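Lipopolysaccharide heptosyltransferase 2 (Escherichia coli, PDB 1PSW) catalyses transfer of the second heptose from ADP-heptose onto heptosyl-Kdo2-lipid A while the lipopolysaccharide core is being built. Local coordinates at residues Lys92-Pro97 and Gly115-Val120; Ile32-Ala37 and Arg77-Asp82; Ser175-Arg180 and Gln240-Asn245; Leu160-Gly165 and Gln254-Ile259. All coordinates share one frame; numbering follows the deposited sequence.

Interaction 1 of 4, residues Lys92-Pro97 and Gly115-Val120; sequences KSALVP and GLLNDV
Leu116 lays its whole side chain against Ala94 and Leu95; the side-chain contacts between the two segments are apolar, and Leu116 also packs on backbone atoms, its CB lying 3.3 Å from Ala94 O. The CB atoms of Ala94 and Leu116 stand 3.4 Å apart, closer than ordinary van der Waals contact. With CG beside its own backbone N (chi1 -48°) and CD1 extended beyond it (chi2 -174°), Leu116 CD1 lies over the peptide joining Ala94 to Leu95, 3.4 Å from Ala94 C. The second methyl meets its counterpart, Leu116 CD2 to Leu95 CD2 at 3.6 Å; Leu95 starts out pointing away from 115-120 but its branch end returns. Leu117 adds a looser touch, its CD2 lying 4.3 Å from Ala94 CB.

Polar contact is indirect. One water donates to Ala94 O and to Leu116 O, each at 2.6 Å, and so bridges the two backbones; Leu116 O also accepts from Arg105 NE.

Ala94 and Leu117 both touch Val86 of strand 83-86. The contact thus joins the start of helix 95-99, the crossover between parallel strands 83-86 and 104-108, to the approach of edge strand 119-121, within the Rossmann-like N-terminal domain of a GT-B fold.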
loop_
_atom_site.group_PDB
_atom_site.type_symbol
_atom_site.label_atom_id
_atom_site.label_comp_id
_atom_site.label_asym_id
_atom_site.label_seq_id
_atom_site.Cartn_x
_atom_site.Cartn_y
_atom_site.Cartn_z
ATOM N N LYS A 92 14.506 -17.466 3.812
ATOM C CA LYS A 92 13.677 -18.450 3.127
ATOM C C LYS A 92 12.959 -17.916 1.889
ATOM O O LYS A 92 12.649 -18.683 0.974
ATOM C CB LYS A 92 12.649 -19.030 4.097
ATOM C CG LYS A 92 11.593 -18.039 4.548
ATOM C CD LYS A 92 10.627 -18.667 5.538
ATOM C CE LYS A 92 9.464 -17.729 5.833
ATOM N NZ LYS A 92 8.480 -18.316 6.789
ATOM N N SER A 93 12.700 -16.610 1.847
ATOM C CA SER A 93 11.999 -16.029 0.701
ATOM C C SER A 93 12.765 -16.162 -0.616
ATOM O O SER A 93 12.164 -16.131 -1.686
ATOM C CB SER A 93 11.665 -14.550 0.958
ATOM O OG SER A 93 12.816 -13.724 0.860
ATOM N N ALA A 94 14.084 -16.322 -0.546
ATOM C CA ALA A 94 14.875 -16.460 -1.764
ATOM C C ALA A 94 15.139 -17.915 -2.159
ATOM O O ALA A 94 15.889 -18.183 -3.099
ATOM C CB ALA A 94 16.193 -15.709 -1.614
ATOM N N LEU A 95 14.514 -18.851 -1.456
ATOM C CA LEU A 95 14.706 -20.269 -1.748
ATOM C C LEU A 95 14.048 -20.711 -3.055
ATOM O O LEU A 95 14.689 -21.343 -3.897
ATOM C CB LEU A 95 14.176 -21.119 -0.589
ATOM C CG LEU A 95 15.064 -21.154 0.664
ATOM C CD1 LEU A 95 14.358 -21.900 1.790
ATOM C CD2 LEU A 95 16.391 -21.829 0.322
ATOM N N VAL A 96 12.774 -20.378 -3.228
ATOM C CA VAL A 96 12.042 -20.762 -4.429
ATOM C C VAL A 96 12.774 -20.480 -5.740
ATOM O O VAL A 96 12.904 -21.370 -6.579
ATOM C CB VAL A 96 10.658 -20.085 -4.471
ATOM C CG1 VAL A 96 10.001 -20.306 -5.824
ATOM C CG2 VAL A 96 9.781 -20.653 -3.371
ATOM N N PRO A 97 13.258 -19.242 -5.939
ATOM C CA PRO A 97 13.968 -18.911 -7.179
ATOM C C PRO A 97 15.127 -19.852 -7.491
ATOM O O PRO A 97 15.390 -20.169 -8.656
ATOM C CB PRO A 97 14.437 -17.481 -6.934
ATOM C CG PRO A 97 13.356 -16.930 -6.077
ATOM C CD PRO A 97 13.129 -18.047 -5.087
ATOM N N GLY A 115 23.829 -17.011 -0.918
ATOM C CA GLY A 115 23.715 -18.213 -1.722
ATOM C C GLY A 115 22.523 -18.190 -2.662
ATOM O O GLY A 115 22.649 -18.425 -3.867
ATOM N N LEU A 116 21.357 -17.898 -2.105
ATOM C CA LEU A 116 20.134 -17.859 -2.884
ATOM C C LEU A 116 20.142 -16.746 -3.923
ATOM O O LEU A 116 19.401 -16.806 -4.901
ATOM C CB LEU A 116 18.943 -17.696 -1.945
ATOM C CG LEU A 116 18.953 -18.648 -0.749
ATOM C CD1 LEU A 116 17.660 -18.485 0.027
ATOM C CD2 LEU A 116 19.107 -20.091 -1.224
ATOM N N LEU A 117 20.988 -15.742 -3.713
ATOM C CA LEU A 117 21.077 -14.610 -4.630
ATOM C C LEU A 117 22.477 -14.460 -5.218
ATOM O O LEU A 117 23.420 -14.114 -4.506
ATOM C CB LEU A 117 20.698 -13.316 -3.897
ATOM C CG LEU A 117 19.294 -13.225 -3.291
ATOM C CD1 LEU A 117 19.202 -12.005 -2.387
ATOM C CD2 LEU A 117 18.256 -13.151 -4.400
ATOM N N ASN A 118 22.615 -14.719 -6.515
ATOM C CA ASN A 118 23.914 -14.589 -7.165
ATOM C C ASN A 118 24.165 -13.153 -7.607
ATOM O O ASN A 118 25.194 -12.847 -8.209
ATOM C CB ASN A 118 24.025 -15.532 -8.366
ATOM C CG ASN A 118 22.751 -15.612 -9.173
ATOM O OD1 ASN A 118 22.099 -14.604 -9.439
ATOM N ND2 ASN A 118 22.395 -16.823 -9.579
ATOM N N ASP A 119 23.215 -12.276 -7.305
ATOM C CA ASP A 119 23.333 -10.864 -7.645
ATOM C C ASP A 119 22.887 -10.068 -6.424
ATOM O O ASP A 119 21.931 -9.292 -6.478
ATOM C CB ASP A 119 22.461 -10.539 -8.862
ATOM C CG ASP A 119 22.539 -9.077 -9.267
ATOM O OD1 ASP A 119 23.589 -8.444 -9.039
ATOM O OD2 ASP A 119 21.552 -8.562 -9.831
ATOM N N VAL A 120 23.595 -10.289 -5.320
ATOM C CA VAL A 120 23.315 -9.630 -4.052
ATOM C C VAL A 120 23.727 -8.162 -4.078
ATOM O O VAL A 120 24.797 -7.813 -4.576
ATOM C CB VAL A 120 24.058 -10.342 -2.895
ATOM C CG1 VAL A 120 25.557 -10.346 -3.164
ATOM C CG2 VAL A 120 23.757 -9.657 -1.572
HETATM O O HOH W 1 16.814 -16.803 -5.122
#

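Interaction 2 of 4, residues Ile32-Ala37 and Arg77-Asp82; sequences IIDVMA and REKRYD
Tyr81 and Asp34 meet through a short hydrogen bond, Tyr81 OH donating to Asp34 OD2 at 2.6 Å. The hydroxyl comes to the anti side of the carboxylate, 20° out of its plane, while the aspartate lies at the ring edge with the two planes nearly perpendicular at 85°. Tyr81 CG lies beside its backbone N (chi1 -72°), an orientation that brings the hydroxyl end to Asp34 although CB does not point at strand 32-37. The same oxygen takes a second donor, a water 2.7 Å from Asp34 OD2. That water accepts from Lys79 NZ at 2.9 Å and links two groups whose charged atoms, Asp34 OD2 and Lys79 NZ, are otherwise 4.6 Å apart. Such donors would be expected to favour an ionised carboxylate.

The next layer fixes these groups. Asn52 ND2 donates to Asp34 OD1, so both carboxylate oxygens are held. Lys79 CB lies 3.3 Å above the plane of the Tyr81 ring, displaced toward its rim, and the Tyr81 side chain also touches Leu4 and Ile55. Lys79 sits in the type I turn Arg77-Arg80.

The arrangement ties the loop between helix 66-75 and strand 83-86 to strand 32-37, an interior strand of the parallel sheet in the Rossmann-like N-terminal domain.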
loop_
_atom_site.group_PDB
_atom_site.type_symbol
_atom_site.label_atom_id
_atom_site.label_comp_id
_atom_site.label_asym_id
_atom_site.label_seq_id
_atom_site.Cartn_x
_atom_site.Cartn_y
_atom_site.Cartn_z
ATOM N N ILE A 32 7.770 -9.715 -19.151
ATOM C CA ILE A 32 6.600 -10.434 -18.651
ATOM C C ILE A 32 6.886 -10.699 -17.175
ATOM O O ILE A 32 7.814 -11.442 -16.835
ATOM C CB ILE A 32 6.411 -11.784 -19.394
ATOM C CG1 ILE A 32 6.296 -11.540 -20.902
ATOM C CG2 ILE A 32 5.163 -12.496 -18.884
ATOM C CD1 ILE A 32 5.113 -10.686 -21.300
ATOM N N ILE A 33 6.087 -10.091 -16.305
ATOM C CA ILE A 33 6.302 -10.202 -14.867
ATOM C C ILE A 33 5.266 -10.997 -14.080
ATOM O O ILE A 33 4.087 -10.651 -14.061
ATOM C CB ILE A 33 6.398 -8.792 -14.239
ATOM C CG1 ILE A 33 7.482 -7.980 -14.951
ATOM C CG2 ILE A 33 6.721 -8.902 -12.757
ATOM C CD1 ILE A 33 7.362 -6.471 -14.738
ATOM N N ASP A 34 5.721 -12.068 -13.434
ATOM C CA ASP A 34 4.853 -12.889 -12.602
ATOM C C ASP A 34 5.244 -12.575 -11.162
ATOM O O ASP A 34 6.428 -12.417 -10.855
ATOM C CB ASP A 34 5.055 -14.382 -12.886
ATOM C CG ASP A 34 4.576 -14.787 -14.270
ATOM O OD1 ASP A 34 3.673 -14.109 -14.814
ATOM O OD2 ASP A 34 5.085 -15.793 -14.809
ATOM N N VAL A 35 4.254 -12.476 -10.283
ATOM C CA VAL A 35 4.521 -12.158 -8.890
ATOM C C VAL A 35 3.941 -13.207 -7.964
ATOM O O VAL A 35 2.757 -13.539 -8.046
ATOM C CB VAL A 35 3.925 -10.786 -8.503
ATOM C CG1 VAL A 35 4.244 -10.473 -7.044
ATOM C CG2 VAL A 35 4.490 -9.708 -9.411
HETATM N N MSE A 36 4.792 -13.732 -7.088
HETATM C CA MSE A 36 4.379 -14.730 -6.116
HETATM C C MSE A 36 4.188 -14.033 -4.779
HETATM O O MSE A 36 5.108 -13.394 -4.265
HETATM C CB MSE A 36 5.433 -15.824 -5.976
HETATM C CG MSE A 36 4.997 -16.944 -5.049
HETATM SE SE MSE A 36 6.396 -18.252 -4.733
HETATM C CE MSE A 36 6.282 -19.192 -6.393
ATOM N N ALA A 37 2.984 -14.148 -4.230
ATOM C CA ALA A 37 2.648 -13.526 -2.954
ATOM C C ALA A 37 1.494 -14.293 -2.316
ATOM O O ALA A 37 0.881 -15.143 -2.956
ATOM C CB ALA A 37 2.245 -12.064 -3.176
ATOM N N ARG A 77 9.934 -24.562 -13.036
ATOM C CA ARG A 77 10.997 -24.761 -14.010
ATOM C C ARG A 77 10.446 -24.666 -15.424
ATOM O O ARG A 77 11.105 -24.145 -16.323
ATOM C CB ARG A 77 11.664 -26.117 -13.793
ATOM C CG ARG A 77 12.573 -26.159 -12.578
ATOM C CD ARG A 77 13.080 -27.562 -12.306
ATOM N NE ARG A 77 14.121 -27.563 -11.286
ATOM C CZ ARG A 77 14.633 -28.659 -10.736
ATOM N NH1 ARG A 77 14.198 -29.858 -11.105
ATOM N NH2 ARG A 77 15.582 -28.555 -9.815
ATOM N N GLU A 78 9.232 -25.172 -15.615
ATOM C CA GLU A 78 8.577 -25.139 -16.918
ATOM C C GLU A 78 8.425 -23.708 -17.431
ATOM O O GLU A 78 8.514 -23.465 -18.633
ATOM C CB GLU A 78 7.206 -25.812 -16.825
ATOM C CG GLU A 78 7.269 -27.332 -16.865
ATOM C CD GLU A 78 6.183 -27.992 -16.035
ATOM O OE1 GLU A 78 4.994 -27.657 -16.226
ATOM O OE2 GLU A 78 6.521 -28.851 -15.190
ATOM N N LYS A 79 8.203 -22.770 -16.512
ATOM C CA LYS A 79 8.042 -21.360 -16.860
ATOM C C LYS A 79 9.303 -20.820 -17.524
ATOM O O LYS A 79 9.247 -19.879 -18.312
ATOM C CB LYS A 79 7.752 -20.532 -15.606
ATOM C CG LYS A 79 6.409 -20.795 -14.945
ATOM C CD LYS A 79 5.258 -20.178 -15.725
ATOM C CE LYS A 79 3.948 -20.299 -14.953
ATOM N NZ LYS A 79 2.799 -19.696 -15.687
ATOM N N ARG A 80 10.444 -21.411 -17.188
ATOM C CA ARG A 80 11.714 -20.982 -17.756
ATOM C C ARG A 80 11.963 -19.490 -17.517
ATOM O O ARG A 80 12.253 -18.739 -18.453
ATOM C CB ARG A 80 11.741 -21.268 -19.260
ATOM C CG ARG A 80 11.484 -22.722 -19.626
ATOM C CD ARG A 80 11.623 -22.939 -21.125
ATOM N NE ARG A 80 12.964 -22.595 -21.588
ATOM C CZ ARG A 80 13.371 -22.678 -22.851
ATOM N NH1 ARG A 80 12.539 -23.099 -23.796
ATOM N NH2 ARG A 80 14.614 -22.341 -23.171
ATOM N N TYR A 81 11.839 -19.061 -16.267
ATOM C CA TYR A 81 12.073 -17.667 -15.920
ATOM C C TYR A 81 13.518 -17.283 -16.198
ATOM O O TYR A 81 14.450 -17.999 -15.824
ATOM C CB TYR A 81 11.756 -17.425 -14.443
ATOM C CG TYR A 81 10.286 -17.455 -14.124
ATOM C CD1 TYR A 81 9.423 -16.471 -14.613
ATOM C CD2 TYR A 81 9.750 -18.469 -13.332
ATOM C CE1 TYR A 81 8.059 -16.499 -14.318
ATOM C CE2 TYR A 81 8.395 -18.505 -13.036
ATOM C CZ TYR A 81 7.557 -17.517 -13.530
ATOM O OH TYR A 81 6.216 -17.555 -13.236
ATOM N N ASP A 82 13.689 -16.148 -16.864
ATOM C CA ASP A 82 15.009 -15.633 -17.199
ATOM C C ASP A 82 15.654 -14.973 -15.979
ATOM O O ASP A 82 16.847 -15.139 -15.722
ATOM C CB ASP A 82 14.899 -14.600 -18.323
ATOM C CG ASP A 82 14.440 -15.204 -19.639
ATOM O OD1 ASP A 82 15.130 -16.106 -20.150
ATOM O OD2 ASP A 82 13.392 -14.775 -20.163
HETATM O O HOH W 2 3.096 -16.853 -16.205
#

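Interaction 3 of 4, residues Ser175-Arg180 and Gln240-Asn245; sequences SLSSER and QAWCRN
The guanidinium of Arg180 lies flat on one face of the Trp242 indole, the planes only 8° from parallel and their centres 3.7 Å apart. Arg180 CZ stands over the five-membered ring, 11° off the ring normal, which meets the geometry of a cation-pi contact. Further back along the chain, Arg180 CD sits 3.5 Å above the centroid of the six-membered ring of Trp242 and makes a CH-pi contact. The bend at chi3 (63°) lets methylene and guanidinium cover both rings at once. Rotation of the stacked group is further fixed by Tyr214 O, which accepts from Arg180 NH2. Ser177 CB approaches the indole obliquely, 4.3 Å from Trp242 CZ3.

Apart from the stack, Leu176 CD2 packs on the aliphatic part of Arg244, 4.0 Å from its CD. The polar end of that arginine is used otherwise: NE donates to Phe174 O.

Local turns shape the first segment. Ser175 is the C-prime residue of a Schellman motif ending helix 164-173, and Ser177 OG accepts from Glu179 N at 3.0 Å in an ST turn. Gln215 NE2 donates to both Ser177 O and Arg180 O. The contact therefore brings the loop between helix 164-173 and strand 182-186 up to edge strand 243-245, whose Arg244 is bonded through its backbone to Val216 and Leu218 of the adjacent parallel strand 215-218.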
loop_
_atom_site.group_PDB
_atom_site.type_symbol
_atom_site.label_atom_id
_atom_site.label_comp_id
_atom_site.label_asym_id
_atom_site.label_seq_id
_atom_site.Cartn_x
_atom_site.Cartn_y
_atom_site.Cartn_z
ATOM N N SER A 175 -23.794 -1.619 -0.823
ATOM C CA SER A 175 -24.955 -0.880 -0.349
ATOM C C SER A 175 -24.691 0.567 0.025
ATOM O O SER A 175 -25.224 1.064 1.020
ATOM C CB SER A 175 -25.565 -1.607 0.849
ATOM O OG SER A 175 -25.924 -2.927 0.503
ATOM N N LEU A 176 -23.871 1.237 -0.773
ATOM C CA LEU A 176 -23.559 2.632 -0.521
ATOM C C LEU A 176 -24.470 3.524 -1.347
ATOM O O LEU A 176 -24.750 3.236 -2.512
ATOM C CB LEU A 176 -22.097 2.924 -0.866
ATOM C CG LEU A 176 -21.067 2.211 0.010
ATOM C CD1 LEU A 176 -19.662 2.496 -0.503
ATOM C CD2 LEU A 176 -21.217 2.679 1.451
ATOM N N SER A 177 -24.932 4.606 -0.729
ATOM C CA SER A 177 -25.814 5.562 -1.386
ATOM C C SER A 177 -25.036 6.583 -2.206
ATOM O O SER A 177 -23.949 7.005 -1.815
ATOM C CB SER A 177 -26.648 6.302 -0.340
ATOM O OG SER A 177 -27.378 7.362 -0.942
ATOM N N SER A 178 -25.598 6.987 -3.343
ATOM C CA SER A 178 -24.955 7.982 -4.194
ATOM C C SER A 178 -25.528 9.360 -3.874
ATOM O O SER A 178 -25.172 10.348 -4.511
ATOM C CB SER A 178 -25.201 7.670 -5.672
ATOM O OG SER A 178 -24.758 6.363 -6.011
ATOM N N GLU A 179 -26.419 9.422 -2.888
ATOM C CA GLU A 179 -27.038 10.686 -2.510
ATOM C C GLU A 179 -26.094 11.651 -1.787
ATOM O O GLU A 179 -26.449 12.805 -1.544
ATOM C CB GLU A 179 -28.288 10.425 -1.657
ATOM C CG GLU A 179 -29.463 9.823 -2.437
ATOM C CD GLU A 179 -30.686 9.549 -1.568
ATOM O OE1 GLU A 179 -31.162 10.487 -0.893
ATOM O OE2 GLU A 179 -31.179 8.398 -1.561
ATOM N N ARG A 180 -24.897 11.191 -1.438
ATOM C CA ARG A 180 -23.929 12.057 -0.771
ATOM C C ARG A 180 -22.494 11.612 -1.043
ATOM O O ARG A 180 -22.210 10.414 -1.128
ATOM C CB ARG A 180 -24.209 12.117 0.745
ATOM C CG ARG A 180 -25.274 13.163 1.094
ATOM C CD ARG A 180 -25.972 12.945 2.433
ATOM N NE ARG A 180 -25.074 13.037 3.571
ATOM C CZ ARG A 180 -25.339 13.704 4.694
ATOM N NH1 ARG A 180 -26.485 14.353 4.849
ATOM N NH2 ARG A 180 -24.447 13.724 5.675
ATOM N N GLN A 240 -25.125 7.459 12.249
ATOM C CA GLN A 240 -24.758 6.092 11.885
ATOM C C GLN A 240 -25.300 5.696 10.515
ATOM O O GLN A 240 -24.768 4.795 9.863
ATOM C CB GLN A 240 -25.262 5.105 12.937
ATOM C CG GLN A 240 -24.519 5.187 14.258
ATOM C CD GLN A 240 -24.924 4.088 15.222
ATOM O OE1 GLN A 240 -24.379 3.971 16.318
ATOM N NE2 GLN A 240 -25.889 3.276 14.814
ATOM N N ALA A 241 -26.361 6.368 10.084
ATOM C CA ALA A 241 -26.967 6.087 8.787
ATOM C C ALA A 241 -26.058 6.563 7.660
ATOM O O ALA A 241 -26.240 6.190 6.498
ATOM C CB ALA A 241 -28.320 6.780 8.685
ATOM N N TRP A 242 -25.080 7.390 8.015
ATOM C CA TRP A 242 -24.139 7.934 7.043
ATOM C C TRP A 242 -22.697 7.510 7.307
ATOM O O TRP A 242 -21.755 8.176 6.873
ATOM C CB TRP A 242 -24.231 9.459 7.024
ATOM C CG TRP A 242 -25.524 9.971 6.468
ATOM C CD1 TRP A 242 -26.452 10.745 7.113
ATOM C CD2 TRP A 242 -26.011 9.792 5.133
ATOM N NE1 TRP A 242 -27.481 11.064 6.257
ATOM C CE2 TRP A 242 -27.236 10.492 5.036
ATOM C CE3 TRP A 242 -25.528 9.112 4.006
ATOM C CZ2 TRP A 242 -27.985 10.530 3.859
ATOM C CZ3 TRP A 242 -26.275 9.151 2.830
ATOM C CH2 TRP A 242 -27.490 9.857 2.769
ATOM N N CYS A 243 -22.528 6.406 8.024
ATOM C CA CYS A 243 -21.200 5.881 8.320
ATOM C C CYS A 243 -21.233 4.361 8.179
ATOM O O CYS A 243 -21.920 3.674 8.930
ATOM C CB CYS A 243 -20.747 6.269 9.735
ATOM S SG CYS A 243 -19.048 5.726 10.108
ATOM N N ARG A 244 -20.489 3.842 7.206
ATOM C CA ARG A 244 -20.445 2.407 6.949
ATOM C C ARG A 244 -19.097 1.780 7.285
ATOM O O ARG A 244 -18.045 2.269 6.865
ATOM C CB ARG A 244 -20.783 2.142 5.479
ATOM C CG ARG A 244 -20.819 0.674 5.088
ATOM C CD ARG A 244 -22.182 0.282 4.534
ATOM N NE ARG A 244 -22.153 -1.011 3.851
ATOM C CZ ARG A 244 -21.999 -2.183 4.458
ATOM N NH1 ARG A 244 -21.861 -2.236 5.777
ATOM N NH2 ARG A 244 -21.974 -3.303 3.744
ATOM N N ASN A 245 -19.144 0.692 8.045
ATOM C CA ASN A 245 -17.939 -0.028 8.435
ATOM C C ASN A 245 -17.678 -1.168 7.448
ATOM O O ASN A 245 -18.339 -2.204 7.502
ATOM C CB ASN A 245 -18.100 -0.581 9.861
ATOM C CG ASN A 245 -16.870 -1.331 10.349
ATOM O OD1 ASN A 245 -15.807 -1.288 9.726
ATOM N ND2 ASN A 245 -17.009 -2.020 11.480
#

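Interaction 4 of 4, residues Leu160-Gly165 and Gln254-Ile259; sequences LQVSEG and QAVILI
Val256, the first residue of 254-259 to touch the other segment, is met by two side chains of 160-165. Its CG1, anti to the backbone N (chi1 166°), receives Val162 CG2 at 4.0 Å. The same methyl lies 4.1 Å from Leu160 CD1, the leucine running across the valine at about a right angle. One methyl group thus serves both partners, and Val256 also touches Val275 of helix 271-278.

Ile257 follows with its branch methyl: CG2 is 4.1 Å from Val162 CG1, again with the side chains roughly perpendicular. Val162 therefore straddles consecutive helix residues, one methyl on each, and its CA is the closest of its segment to the helix, 6.2 Å from Ile257 CA. Leu258 and Ile259 turn to other parts of the core; their amides continue the helix, with Leu258 N bonded to Gln254 O at 3.0 Å.

The first segment can offer Leu160 and Val162 together because it is extended from Leu160 to Val162, which brings both to the helix while Gln161 faces away. Next, Ser163 is the N-cap of helix 164-173. All contacts across are apolar and at ordinary van der Waals separation. They pack the lead-in to helix 164-173 on helix 252-260, the crossover from edge strand 243-245 to strand 264-268 in the Rossmann-like C-terminal domain of the GT-B fold.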
loop_
_atom_site.group_PDB
_atom_site.type_symbol
_atom_site.label_atom_id
_atom_site.label_comp_id
_atom_site.label_asym_id
_atom_site.label_seq_id
_atom_site.Cartn_x
_atom_site.Cartn_y
_atom_site.Cartn_z
ATOM N N LEU A 160 -2.393 3.603 -9.807
ATOM C CA LEU A 160 -3.551 2.752 -10.056
ATOM C C LEU A 160 -4.660 3.550 -10.727
ATOM O O LEU A 160 -4.845 4.729 -10.436
ATOM C CB LEU A 160 -4.074 2.170 -8.738
ATOM C CG LEU A 160 -3.151 1.231 -7.951
ATOM C CD1 LEU A 160 -3.786 0.852 -6.615
ATOM C CD2 LEU A 160 -2.864 -0.012 -8.780
ATOM N N GLN A 161 -5.403 2.901 -11.615
ATOM C CA GLN A 161 -6.501 3.548 -12.327
ATOM C C GLN A 161 -7.778 2.750 -12.065
ATOM O O GLN A 161 -7.735 1.530 -11.921
ATOM C CB GLN A 161 -6.209 3.583 -13.833
ATOM C CG GLN A 161 -4.890 4.267 -14.217
ATOM C CD GLN A 161 -4.945 5.778 -14.093
ATOM O OE1 GLN A 161 -5.765 6.431 -14.739
ATOM N NE2 GLN A 161 -4.069 6.344 -13.264
ATOM N N VAL A 162 -8.903 3.456 -11.996
ATOM C CA VAL A 162 -10.212 2.855 -11.751
ATOM C C VAL A 162 -11.258 3.578 -12.607
ATOM O O VAL A 162 -11.312 4.811 -12.616
ATOM C CB VAL A 162 -10.612 2.975 -10.250
ATOM C CG1 VAL A 162 -12.050 2.518 -10.051
ATOM C CG2 VAL A 162 -9.668 2.153 -9.377
ATOM N N SER A 163 -12.096 2.829 -13.316
ATOM C CA SER A 163 -13.116 3.442 -14.171
ATOM C C SER A 163 -14.385 3.814 -13.411
ATOM O O SER A 163 -14.635 3.312 -12.314
ATOM C CB SER A 163 -13.489 2.486 -15.298
ATOM O OG SER A 163 -14.178 1.357 -14.787
ATOM N N GLU A 164 -15.201 4.677 -14.010
ATOM C CA GLU A 164 -16.445 5.099 -13.376
ATOM C C GLU A 164 -17.397 3.923 -13.226
ATOM O O GLU A 164 -18.136 3.836 -12.246
ATOM C CB GLU A 164 -17.112 6.209 -14.189
ATOM C CG GLU A 164 -16.264 7.465 -14.285
ATOM C CD GLU A 164 -15.776 7.937 -12.925
ATOM O OE1 GLU A 164 -16.624 8.214 -12.045
ATOM O OE2 GLU A 164 -14.542 8.015 -12.730
ATOM N N GLY A 165 -17.374 3.026 -14.207
ATOM C CA GLY A 165 -18.236 1.859 -14.167
ATOM C C GLY A 165 -17.915 0.973 -12.980
ATOM O O GLY A 165 -18.819 0.451 -12.312
ATOM N N GLN A 254 -11.621 -4.617 -4.324
ATOM C CA GLN A 254 -12.807 -3.828 -4.051
ATOM C C GLN A 254 -12.437 -2.596 -3.226
ATOM O O GLN A 254 -13.019 -1.523 -3.403
ATOM C CB GLN A 254 -13.827 -4.670 -3.306
ATOM C CG GLN A 254 -14.297 -5.847 -4.115
ATOM C CD GLN A 254 -15.099 -6.826 -3.304
ATOM O OE1 GLN A 254 -14.659 -7.280 -2.247
ATOM N NE2 GLN A 254 -16.286 -7.164 -3.792
ATOM N N ALA A 255 -11.473 -2.750 -2.320
ATOM C CA ALA A 255 -11.025 -1.629 -1.502
ATOM C C ALA A 255 -10.423 -0.544 -2.391
ATOM O O ALA A 255 -10.680 0.643 -2.193
ATOM C CB ALA A 255 -9.994 -2.102 -0.473
ATOM N N VAL A 256 -9.614 -0.957 -3.366
ATOM C CA VAL A 256 -8.981 -0.018 -4.293
ATOM C C VAL A 256 -10.044 0.804 -5.018
ATOM O O VAL A 256 -9.944 2.023 -5.120
ATOM C CB VAL A 256 -8.149 -0.756 -5.351
ATOM C CG1 VAL A 256 -7.791 0.195 -6.475
ATOM C CG2 VAL A 256 -6.874 -1.323 -4.705
ATOM N N ILE A 257 -11.061 0.118 -5.526
ATOM C CA ILE A 257 -12.149 0.764 -6.248
ATOM C C ILE A 257 -12.902 1.765 -5.362
ATOM O O ILE A 257 -13.094 2.910 -5.745
ATOM C CB ILE A 257 -13.147 -0.297 -6.801
ATOM C CG1 ILE A 257 -12.450 -1.163 -7.862
ATOM C CG2 ILE A 257 -14.371 0.401 -7.387
ATOM C CD1 ILE A 257 -13.176 -2.462 -8.189
ATOM N N LEU A 258 -13.292 1.331 -4.168
ATOM C CA LEU A 258 -14.031 2.209 -3.247
ATOM C C LEU A 258 -13.227 3.430 -2.792
ATOM O O LEU A 258 -13.771 4.525 -2.649
ATOM C CB LEU A 258 -14.521 1.414 -2.034
ATOM C CG LEU A 258 -15.619 0.391 -2.363
ATOM C CD1 LEU A 258 -15.930 -0.478 -1.149
ATOM C CD2 LEU A 258 -16.878 1.115 -2.835
ATOM N N ILE A 259 -11.942 3.227 -2.534
ATOM C CA ILE A 259 -11.082 4.329 -2.145
ATOM C C ILE A 259 -11.048 5.344 -3.299
ATOM O O ILE A 259 -11.133 6.555 -3.083
ATOM C CB ILE A 259 -9.653 3.814 -1.809
ATOM C CG1 ILE A 259 -9.690 3.105 -0.451
ATOM C CG2 ILE A 259 -8.643 4.984 -1.784
ATOM C CD1 ILE A 259 -8.411 2.373 -0.081
#

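From the N terminus, interaction 2 comes first: it spans 39 residues between strand 32-37 and the loop preceding strand 83-86. Interaction 1 follows in series, closing a shorter loop of 17 residues. Both belong to the N-terminal sheet and touch through Val96 CG1 and Met36 CE, 3.9 Å apart. The chain then enters the second domain, where interaction 4 opens at 160-165 and closes at 254-259; interaction 3, from 175-180 to 240-245, is enclosed by that span, and none of the four loops cross. Leu176 CD1 packs on Leu258 CD2 at 3.9 Å, coupling interactions 3 and 4. The centres of interactions 1 and 3 lie about 48 Å apart, in opposite halves of the two-domain fold.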